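Local coordinates for bsobi restriction endonuclease (Geobacillus stearothermophilus, PDB 1DC1), which recognises the double-stranded sequence 5'-CYCGRG-3' as a homodimeric type II restriction endonuclease and cleaves it after the first C, at residues V51-A56 / E66-A71; T58-L63 / N97-F102; L73-I78 / D112-R117. One frame throughout, in Å; residues are numbered along the deposited sequence.

Contact 1: residues V51-A56 / E66-A71; sequences VAASVA and EDIQDA
Ile68 meets Ala52 and Ala53 in a small apolar contact where helix 21-53 runs out and the chain approaches helix 69-75. The two branches of the isoleucine divide the work. Its short branch is the nearer, with CG2 3.7 Å from Ala52 CB. The longer branch turns to the next alanine, bringing CD1 to 4.3 Å from Ala53 CB, a looser approach. Ile68 holds CG1 between its backbone N and carbonyl carbon (chi1 67°), which puts CG2 beside the N, and this division lets one side chain straddle two successive alanines. The small alanine side chains let the backbones come close, the CA atoms of Ala53 and Ile68 being 7.1 Å apart. Next to this pair, at the exposed margin, Asp67 OD2 comes to 3.9 Å from Ala52 CB, but this touch is doubtful because the aspartate side chain occupies two conformations.

No hydrogen bond crosses between the two segments; those described here are made within each segment or to nearby residues. Residues Ala53 to Ala56 form a type I beta turn in which Ala56 N donates to Ala53 O at 3.0 Å. In 66-71, Gln69 N reaches Glu66 O at 3.2 Å, and Gln69 NE2 is bound by two carbonyls of the intervening loop, those of Leu62 and Leu65. Ser54 OG bonds back to the carbonyl of Lys50.

Around this pair of contacts, Ile68 and Ala71 also pack on Leu49 of helix 21-53, and Ala53 rests on Leu62 of the loop. Helix 110-152 lies alongside, with Leu114 against Ala53, Ile111 against Ser54 and Tyr118 against Ala71, so the contact joins three helices and one loop.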
loop_
_atom_site.group_PDB
_atom_site.type_symbol
_atom_site.label_atom_id
_atom_site.label_comp_id
_atom_site.label_asym_id
_atom_site.label_seq_id
_atom_site.Cartn_x
_atom_site.Cartn_y
_atom_site.Cartn_z
ATOM N N VAL D 51 26.968 -7.653 19.107
ATOM C CA VAL D 51 28.374 -7.621 19.473
ATOM C C VAL D 51 28.689 -6.221 20.006
ATOM O O VAL D 51 29.313 -6.081 21.055
ATOM C CB VAL D 51 29.277 -7.921 18.249
ATOM C CG1 VAL D 51 30.711 -7.477 18.560
ATOM C CG2 VAL D 51 29.197 -9.415 17.877
ATOM N N ALA D 52 28.237 -5.187 19.311
ATOM C CA ALA D 52 28.500 -3.806 19.728
ATOM C C ALA D 52 27.800 -3.424 21.016
ATOM O O ALA D 52 28.381 -2.816 21.896
ATOM C CB ALA D 52 28.061 -2.858 18.633
ATOM N N ALA D 53 26.543 -3.801 21.124
ATOM C CA ALA D 53 25.765 -3.455 22.279
ATOM C C ALA D 53 26.170 -4.204 23.512
ATOM O O ALA D 53 25.952 -3.716 24.633
ATOM C CB ALA D 53 24.307 -3.705 22.010
ATOM N N SER D 54 26.736 -5.394 23.325
ATOM C CA SER D 54 27.097 -6.221 24.458
ATOM C C SER D 54 28.151 -5.649 25.407
ATOM O O SER D 54 28.297 -6.150 26.543
ATOM C CB SER D 54 27.468 -7.608 23.987
ATOM O OG SER D 54 26.295 -8.328 23.644
ATOM N N VAL D 55 28.876 -4.609 24.976
ATOM C CA VAL D 55 29.835 -3.994 25.891
ATOM C C VAL D 55 29.108 -3.164 26.992
ATOM O O VAL D 55 29.705 -2.898 28.031
ATOM C CB VAL D 55 30.919 -3.164 25.165
ATOM C CG1 VAL D 55 31.367 -3.898 23.904
ATOM C CG2 VAL D 55 30.413 -1.812 24.864
ATOM N N ALA D 56 27.826 -2.800 26.792
ATOM C CA ALA D 56 27.052 -2.067 27.798
ATOM C C ALA D 56 26.690 -3.086 28.860
ATOM O O ALA D 56 26.221 -4.187 28.557
ATOM C CB ALA D 56 25.806 -1.491 27.191
ATOM N N GLU D 66 28.072 5.430 20.812
ATOM C CA GLU D 66 27.569 6.230 19.708
ATOM C C GLU D 66 27.303 5.443 18.433
ATOM O O GLU D 66 26.362 5.749 17.697
ATOM C CB GLU D 66 28.479 7.441 19.461
ATOM C CG GLU D 66 29.907 7.089 19.118
ATOM C CD GLU D 66 30.771 8.308 18.720
ATOM O OE1 GLU D 66 30.655 9.396 19.338
ATOM O OE2 GLU D 66 31.585 8.149 17.778
ATOM N N ASP D 67 28.077 4.394 18.199
ATOM C CA ASP D 67 27.948 3.559 16.996
ATOM C C ASP D 67 26.603 2.832 16.814
ATOM O O ASP D 67 26.259 2.417 15.710
ATOM C CB ASP D 67 29.123 2.565 16.978
ATOM C CG ASP D 67 29.485 2.010 18.428
ATOM O OD1 ASP D 67 29.815 2.806 19.368
ATOM O OD2 ASP D 67 29.451 0.769 18.634
ATOM N N ILE D 68 25.840 2.709 17.895
ATOM C CA ILE D 68 24.571 2.025 17.890
ATOM C C ILE D 68 23.345 2.934 18.102
ATOM O O ILE D 68 22.206 2.439 18.182
ATOM C CB ILE D 68 24.541 0.952 18.988
ATOM C CG1 ILE D 68 24.564 1.609 20.342
ATOM C CG2 ILE D 68 25.727 -0.025 18.838
ATOM C CD1 ILE D 68 24.321 0.592 21.454
ATOM N N GLN D 69 23.540 4.245 18.184
ATOM C CA GLN D 69 22.375 5.117 18.413
ATOM C C GLN D 69 21.280 5.063 17.349
ATOM O O GLN D 69 20.093 5.150 17.686
ATOM C CB GLN D 69 22.793 6.577 18.665
ATOM C CG GLN D 69 23.725 6.776 19.898
ATOM C CD GLN D 69 23.222 6.097 21.169
ATOM O OE1 GLN D 69 22.185 6.498 21.753
ATOM N NE2 GLN D 69 23.937 5.042 21.601
ATOM N N ASP D 70 21.629 4.905 16.080
ATOM C CA ASP D 70 20.592 4.826 15.054
ATOM C C ASP D 70 19.791 3.548 15.211
ATOM O O ASP D 70 18.563 3.559 15.083
ATOM C CB ASP D 70 21.245 4.945 13.683
ATOM C CG ASP D 70 21.900 6.319 13.480
ATOM O OD1 ASP D 70 21.258 7.359 13.743
ATOM O OD2 ASP D 70 23.063 6.372 13.071
ATOM N N ALA D 71 20.490 2.458 15.519
ATOM C CA ALA D 71 19.873 1.144 15.761
ATOM C C ALA D 71 18.931 1.266 16.987
ATOM O O ALA D 71 17.817 0.739 16.989
ATOM C CB ALA D 71 20.955 0.093 16.023
#

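Contact 2: residues T58-L63 / N97-F102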
loop_
_atom_site.group_PDB
_atom_site.type_symbol
_atom_site.label_atom_id
_atom_site.label_comp_id
_atom_site.label_asym_id
_atom_site.label_seq_id
_atom_site.Cartn_x
_atom_site.Cartn_y
_atom_site.Cartn_z
ATOM N N THR D 58 24.709 -2.205 31.340
ATOM C CA THR D 58 23.358 -1.812 31.751
ATOM C C THR D 58 22.665 -1.099 30.614
ATOM O O THR D 58 23.322 -0.543 29.760
ATOM C CB THR D 58 23.372 -0.830 32.962
ATOM O OG1 THR D 58 23.780 0.471 32.517
ATOM C CG2 THR D 58 24.328 -1.327 34.048
ATOM N N PRO D 59 21.331 -1.152 30.575
ATOM C CA PRO D 59 20.623 -0.456 29.496
ATOM C C PRO D 59 21.063 0.988 29.348
ATOM O O PRO D 59 21.254 1.450 28.235
ATOM C CB PRO D 59 19.156 -0.584 29.890
ATOM C CG PRO D 59 19.100 -1.840 30.673
ATOM C CD PRO D 59 20.420 -1.935 31.424
ATOM N N LYS D 60 21.259 1.707 30.451
ATOM C CA LYS D 60 21.638 3.114 30.327
ATOM C C LYS D 60 22.981 3.274 29.713
ATOM O O LYS D 60 23.280 4.299 29.116
ATOM C CB LYS D 60 21.597 3.819 31.675
ATOM C CG LYS D 60 20.197 4.274 31.988
ATOM C CD LYS D 60 20.117 4.962 33.336
ATOM C CE LYS D 60 18.907 4.496 34.165
ATOM N NZ LYS D 60 19.277 3.669 35.399
ATOM N N ASP D 61 23.802 2.240 29.832
ATOM C CA ASP D 61 25.135 2.303 29.256
ATOM C C ASP D 61 25.086 2.343 27.728
ATOM O O ASP D 61 26.020 2.837 27.092
ATOM C CB ASP D 61 25.972 1.101 29.717
ATOM C CG ASP D 61 26.494 1.239 31.151
ATOM O OD1 ASP D 61 26.563 2.383 31.673
ATOM O OD2 ASP D 61 26.834 0.181 31.737
ATOM N N LEU D 62 23.995 1.841 27.152
ATOM C CA LEU D 62 23.825 1.805 25.687
ATOM C C LEU D 62 23.839 3.227 25.101
ATOM O O LEU D 62 24.206 3.416 23.935
ATOM C CB LEU D 62 22.511 1.039 25.312
ATOM C CG LEU D 62 22.354 -0.444 25.774
ATOM C CD1 LEU D 62 20.922 -0.930 25.668
ATOM C CD2 LEU D 62 23.275 -1.323 24.933
ATOM N N LEU D 63 23.462 4.204 25.925
ATOM C CA LEU D 63 23.438 5.598 25.502
ATOM C C LEU D 63 24.827 6.146 25.173
ATOM O O LEU D 63 24.966 7.180 24.520
ATOM C CB LEU D 63 22.828 6.435 26.599
ATOM C CG LEU D 63 21.372 6.086 26.818
ATOM C CD1 LEU D 63 20.785 6.799 28.045
ATOM C CD2 LEU D 63 20.660 6.498 25.546
ATOM N N ASN D 97 12.481 5.934 26.083
ATOM C CA ASN D 97 11.284 5.129 26.305
ATOM C C ASN D 97 11.628 3.664 26.136
ATOM O O ASN D 97 11.164 2.815 26.891
ATOM C CB ASN D 97 10.197 5.544 25.328
ATOM C CG ASN D 97 9.633 6.933 25.644
ATOM O OD1 ASN D 97 9.754 7.426 26.788
ATOM N ND2 ASN D 97 9.022 7.575 24.635
ATOM N N LEU D 98 12.466 3.376 25.147
ATOM C CA LEU D 98 12.865 2.003 24.887
ATOM C C LEU D 98 13.632 1.482 26.104
ATOM O O LEU D 98 13.377 0.371 26.603
ATOM C CB LEU D 98 13.748 1.956 23.615
ATOM C CG LEU D 98 14.490 0.628 23.439
ATOM C CD1 LEU D 98 13.508 -0.529 23.238
ATOM C CD2 LEU D 98 15.502 0.764 22.270
ATOM N N ILE D 99 14.579 2.283 26.583
ATOM C CA ILE D 99 15.354 1.895 27.758
ATOM C C ILE D 99 14.460 1.708 29.004
ATOM O O ILE D 99 14.526 0.668 29.644
ATOM C CB ILE D 99 16.505 2.922 28.048
ATOM C CG1 ILE D 99 17.601 2.788 26.991
ATOM C CG2 ILE D 99 17.115 2.683 29.445
ATOM C CD1 ILE D 99 18.597 3.908 27.025
ATOM N N GLU D 100 13.586 2.672 29.301
ATOM C CA GLU D 100 12.744 2.579 30.493
ATOM C C GLU D 100 11.604 1.624 30.404
ATOM O O GLU D 100 11.284 0.979 31.392
ATOM C CB GLU D 100 12.191 3.959 30.869
ATOM C CG GLU D 100 13.296 5.013 31.070
ATOM C CD GLU D 100 12.753 6.407 31.353
ATOM O OE1 GLU D 100 11.523 6.584 31.247
ATOM O OE2 GLU D 100 13.549 7.320 31.668
ATOM N N ASN D 101 11.002 1.507 29.225
ATOM C CA ASN D 101 9.836 0.655 29.084
ATOM C C ASN D 101 10.112 -0.776 28.746
ATOM O O ASN D 101 9.301 -1.670 29.066
ATOM C CB ASN D 101 8.879 1.209 28.024
ATOM C CG ASN D 101 8.403 2.592 28.352
ATOM O OD1 ASN D 101 8.232 2.912 29.531
ATOM N ND2 ASN D 101 8.184 3.430 27.326
ATOM N N PHE D 102 11.241 -1.025 28.107
ATOM C CA PHE D 102 11.529 -2.400 27.707
ATOM C C PHE D 102 12.864 -3.016 28.165
ATOM O O PHE D 102 12.902 -4.157 28.651
ATOM C CB PHE D 102 11.399 -2.496 26.171
ATOM C CG PHE D 102 10.043 -2.087 25.677
ATOM C CD1 PHE D 102 8.924 -2.871 25.965
ATOM C CD2 PHE D 102 9.875 -0.950 24.916
ATOM C CE1 PHE D 102 7.656 -2.525 25.484
ATOM C CE2 PHE D 102 8.595 -0.603 24.433
ATOM C CZ PHE D 102 7.491 -1.388 24.712
#
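Ile99 fits between Pro59 and Leu63. The tight part is at its longer branch, which bears mainly on the leucine: CD1 lies 3.5 Å from Leu63 CG and 3.6 Å from Leu63 CD2, reaching into the fork. CG1 stands beside the backbone N (chi1 -72°), sending CD1 toward Leu63 while CG2 comes to 3.9 Å from Pro59 CB.

The outer side is looser. Lys60 CG stays 4.3 Å from Ile99 CG2, and the amine of Lys60 forms a long, weak ion pair with Glu104. Trimming Ile99 to an alanine removes both branches and would probably open a gap against the Leu63 fork and take the CG2 contact from Pro59 CB.

Deeper in, Leu62 packs on Leu103, Phe110 and Leu114. At the subunit interface, Phe102 meets Thr40 of the second subunit. Segment 58-63 begins with an ST motif, in which Asp61 N donates to Thr58 OG1 at 3.2 Å. The arrangement is thus a short stretch with helical backbone angles, opened by an ST motif and laid against helix 88-103, which widens at 99-102 to a pi-type turn.

Contact 3: residues L73-I78 / D112-R117; sequences LYASGI and DELIFR. With nucleotides of chain B.
Beside the contact of Ala75 with Leu114, the ring of Tyr74 has Ile78 O over one face, 3.5 Å above the plane and displaced toward the rim. At the ring edge, in plane, lies OP1 of DG10 of chain B, and Tyr74 OH donates to that oxygen across a short 2.5 Å. The Phe116 ring carries Asp112 CB over one face. The guanidinium of Arg117 meets Glu113 edge-on in a salt bridge, NE to OE2 at 2.8 Å and nearly straight (163°), with OE2 approached on its anti side from 26° out of the carboxylate plane.

Between the segments, Leu114 CD1 touches Ala75 CB at 3.5 Å, brought over to the alanine by a chi1 of 174°. Arg117 CB lies 3.7 Å from Ala75 O, while the extended chain carries the guanidinium away to a water that links the groups: it donates to Ala75 O and accepts from Arg117 NH1, both at 3.0 Å. Within the same chain, the guanidinium also makes a cation-pi contact with Phe102. Arg117 NH1 is bonded to Ser39 OG of the second subunit and Glu113 OE1 to Arg47 there, so both ends of the salt bridge are gripped from across the dimer.

Helix 69-75 ends in a Schellman motif at Gly77, whose positive phi would jam a side chain against the preceding carbonyl. This helix end, pressed on helix 110-152 and offering a tyrosine hydroxyl to a DNA phosphate, is consistent with the wall of a dimeric tunnel around the DNA.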
loop_
_atom_site.group_PDB
_atom_site.type_symbol
_atom_site.label_atom_id
_atom_site.label_comp_id
_atom_site.label_asym_id
_atom_site.label_seq_id
_atom_site.Cartn_x
_atom_site.Cartn_y
_atom_site.Cartn_z
ATOM N N LEU D 73 17.429 3.995 18.030
ATOM C CA LEU D 73 16.257 4.763 17.620
ATOM C C LEU D 73 15.330 3.837 16.837
ATOM O O LEU D 73 14.112 3.840 17.085
ATOM C CB LEU D 73 16.614 5.966 16.753
ATOM C CG LEU D 73 15.460 6.847 16.196
ATOM C CD1 LEU D 73 14.619 7.474 17.352
ATOM C CD2 LEU D 73 16.062 7.938 15.298
ATOM N N TYR D 74 15.877 3.022 15.934
ATOM C CA TYR D 74 15.026 2.131 15.182
ATOM C C TYR D 74 14.304 1.124 16.076
ATOM O O TYR D 74 13.091 0.921 15.932
ATOM C CB TYR D 74 15.825 1.402 14.091
ATOM C CG TYR D 74 14.956 1.115 12.861
ATOM C CD1 TYR D 74 14.009 0.067 12.876
ATOM C CD2 TYR D 74 15.012 1.939 11.721
ATOM C CE1 TYR D 74 13.121 -0.151 11.779
ATOM C CE2 TYR D 74 14.147 1.728 10.639
ATOM C CZ TYR D 74 13.203 0.675 10.697
ATOM O OH TYR D 74 12.312 0.488 9.694
ATOM N N ALA D 75 15.047 0.501 16.992
ATOM C CA ALA D 75 14.492 -0.479 17.935
ATOM C C ALA D 75 13.431 0.128 18.856
ATOM O O ALA D 75 12.592 -0.607 19.382
ATOM C CB ALA D 75 15.617 -1.127 18.780
ATOM N N SER D 76 13.473 1.456 19.036
ATOM C CA SER D 76 12.530 2.184 19.875
ATOM C C SER D 76 11.195 2.399 19.173
ATOM O O SER D 76 10.291 3.003 19.729
ATOM C CB SER D 76 13.135 3.516 20.360
ATOM O OG SER D 76 12.846 4.595 19.491
ATOM N N GLY D 77 11.051 1.880 17.955
ATOM C CA GLY D 77 9.786 1.985 17.252
ATOM C C GLY D 77 9.684 3.066 16.209
ATOM O O GLY D 77 8.567 3.351 15.757
ATOM N N ILE D 78 10.827 3.648 15.829
ATOM C CA ILE D 78 10.880 4.714 14.843
ATOM C C ILE D 78 11.426 4.285 13.455
ATOM O O ILE D 78 12.628 4.047 13.292
ATOM C CB ILE D 78 11.708 5.924 15.405
ATOM C CG1 ILE D 78 11.211 6.321 16.811
ATOM C CG2 ILE D 78 11.648 7.102 14.399
ATOM C CD1 ILE D 78 9.750 6.712 16.879
ATOM N N ASP D 112 19.198 -9.100 24.388
ATOM C CA ASP D 112 18.319 -9.727 23.409
ATOM C C ASP D 112 17.011 -8.948 23.295
ATOM O O ASP D 112 16.427 -8.943 22.232
ATOM C CB ASP D 112 18.044 -11.190 23.740
ATOM C CG ASP D 112 19.136 -12.138 23.244
ATOM O OD1 ASP D 112 20.105 -11.742 22.551
ATOM O OD2 ASP D 112 19.010 -13.313 23.573
ATOM N N GLU D 113 16.536 -8.316 24.376
ATOM C CA GLU D 113 15.326 -7.490 24.282
ATOM C C GLU D 113 15.582 -6.448 23.153
ATOM O O GLU D 113 14.736 -6.232 22.277
ATOM C CB GLU D 113 15.033 -6.755 25.611
ATOM C CG GLU D 113 13.718 -5.943 25.585
ATOM C CD GLU D 113 12.449 -6.818 25.469
ATOM O OE1 GLU D 113 12.522 -8.019 25.805
ATOM O OE2 GLU D 113 11.361 -6.322 25.054
ATOM N N LEU D 114 16.746 -5.813 23.176
ATOM C CA LEU D 114 17.106 -4.811 22.172
ATOM C C LEU D 114 17.182 -5.394 20.764
ATOM O O LEU D 114 16.612 -4.839 19.802
ATOM C CB LEU D 114 18.471 -4.216 22.511
ATOM C CG LEU D 114 19.079 -3.245 21.490
ATOM C CD1 LEU D 114 18.081 -2.124 21.102
ATOM C CD2 LEU D 114 20.357 -2.655 22.129
ATOM N N ILE D 115 17.923 -6.505 20.637
ATOM C CA ILE D 115 18.104 -7.175 19.331
ATOM C C ILE D 115 16.766 -7.659 18.736
ATOM O O ILE D 115 16.535 -7.501 17.550
ATOM C CB ILE D 115 19.117 -8.412 19.388
ATOM C CG1 ILE D 115 20.482 -8.016 20.033
ATOM C CG2 ILE D 115 19.353 -8.921 17.994
ATOM C CD1 ILE D 115 21.100 -6.720 19.549
ATOM N N PHE D 116 15.909 -8.251 19.566
ATOM C CA PHE D 116 14.594 -8.740 19.167
ATOM C C PHE D 116 13.741 -7.542 18.681
ATOM O O PHE D 116 13.057 -7.653 17.662
ATOM C CB PHE D 116 13.871 -9.416 20.353
ATOM C CG PHE D 116 14.436 -10.763 20.748
ATOM C CD1 PHE D 116 15.471 -11.377 20.017
ATOM C CD2 PHE D 116 13.932 -11.423 21.858
ATOM C CE1 PHE D 116 16.001 -12.641 20.398
ATOM C CE2 PHE D 116 14.449 -12.684 22.246
ATOM C CZ PHE D 116 15.478 -13.285 21.520
ATOM N N ARG D 117 13.777 -6.410 19.404
ATOM C CA ARG D 117 12.997 -5.246 18.983
ATOM C C ARG D 117 13.558 -4.625 17.734
ATOM O O ARG D 117 12.808 -4.210 16.853
ATOM C CB ARG D 117 12.882 -4.233 20.103
ATOM C CG ARG D 117 11.803 -4.719 21.061
ATOM C CD ARG D 117 11.650 -3.992 22.447
ATOM N NE ARG D 117 10.475 -4.600 23.101
ATOM C CZ ARG D 117 9.213 -4.261 22.839
ATOM N NH1 ARG D 117 8.935 -3.305 21.950
ATOM N NH2 ARG D 117 8.234 -4.939 23.405
ATOM P P DG B 10 11.547 2.263 6.771
ATOM O OP1 DG B 10 12.566 2.184 7.852
ATOM O OP2 DG B 10 10.997 3.581 6.382
ATOM O "O5'" DG B 10 12.094 1.433 5.531
ATOM C "C5'" DG B 10 12.754 2.044 4.442
ATOM C "C4'" DG B 10 12.495 1.240 3.185
ATOM O "O4'" DG B 10 11.076 1.143 2.965
ATOM C "C3'" DG B 10 13.046 1.947 1.955
ATOM O "O3'" DG B 10 14.306 1.412 1.646
ATOM C "C2'" DG B 10 12.062 1.627 0.854
ATOM C "C1'" DG B 10 10.753 1.487 1.613
ATOM N N9 DG B 10 9.947 2.699 1.641
ATOM C C8 DG B 10 9.577 3.411 2.763
ATOM N N7 DG B 10 8.765 4.395 2.496
ATOM C C5 DG B 10 8.608 4.345 1.111
ATOM C C6 DG B 10 7.808 5.168 0.225
ATOM O O6 DG B 10 7.117 6.153 0.504
ATOM N N1 DG B 10 7.906 4.740 -1.109
ATOM C C2 DG B 10 8.728 3.712 -1.552
ATOM N N2 DG B 10 8.734 3.484 -2.902
ATOM N N3 DG B 10 9.494 2.965 -0.738
ATOM C C4 DG B 10 9.363 3.323 0.567
HETATM O O HOH W 1 10.316 -0.783 21.272
#

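From the N terminus, the chain leaves helix 21-53 through contact 1, which closes a loop of nine residues without regular helix or strand. The whole of 58-63 lies in that loop yet reaches forward to helix 88-103, so contact 2 crosses contact 1. Contact 3 starts only after contact 1 has closed, and in turn crosses contact 2, since 73-78 lies between the two segments of contact 2 and 112-117 follows both. The three meet at Leu62, which packs on Ala53, Ala56 and Leu114, and Leu98 packs on Ser76 between contacts 2 and 3. Together they tie helices 21-53, 69-75, 88-103 and 110-152 into one helical region far from the chain's centre.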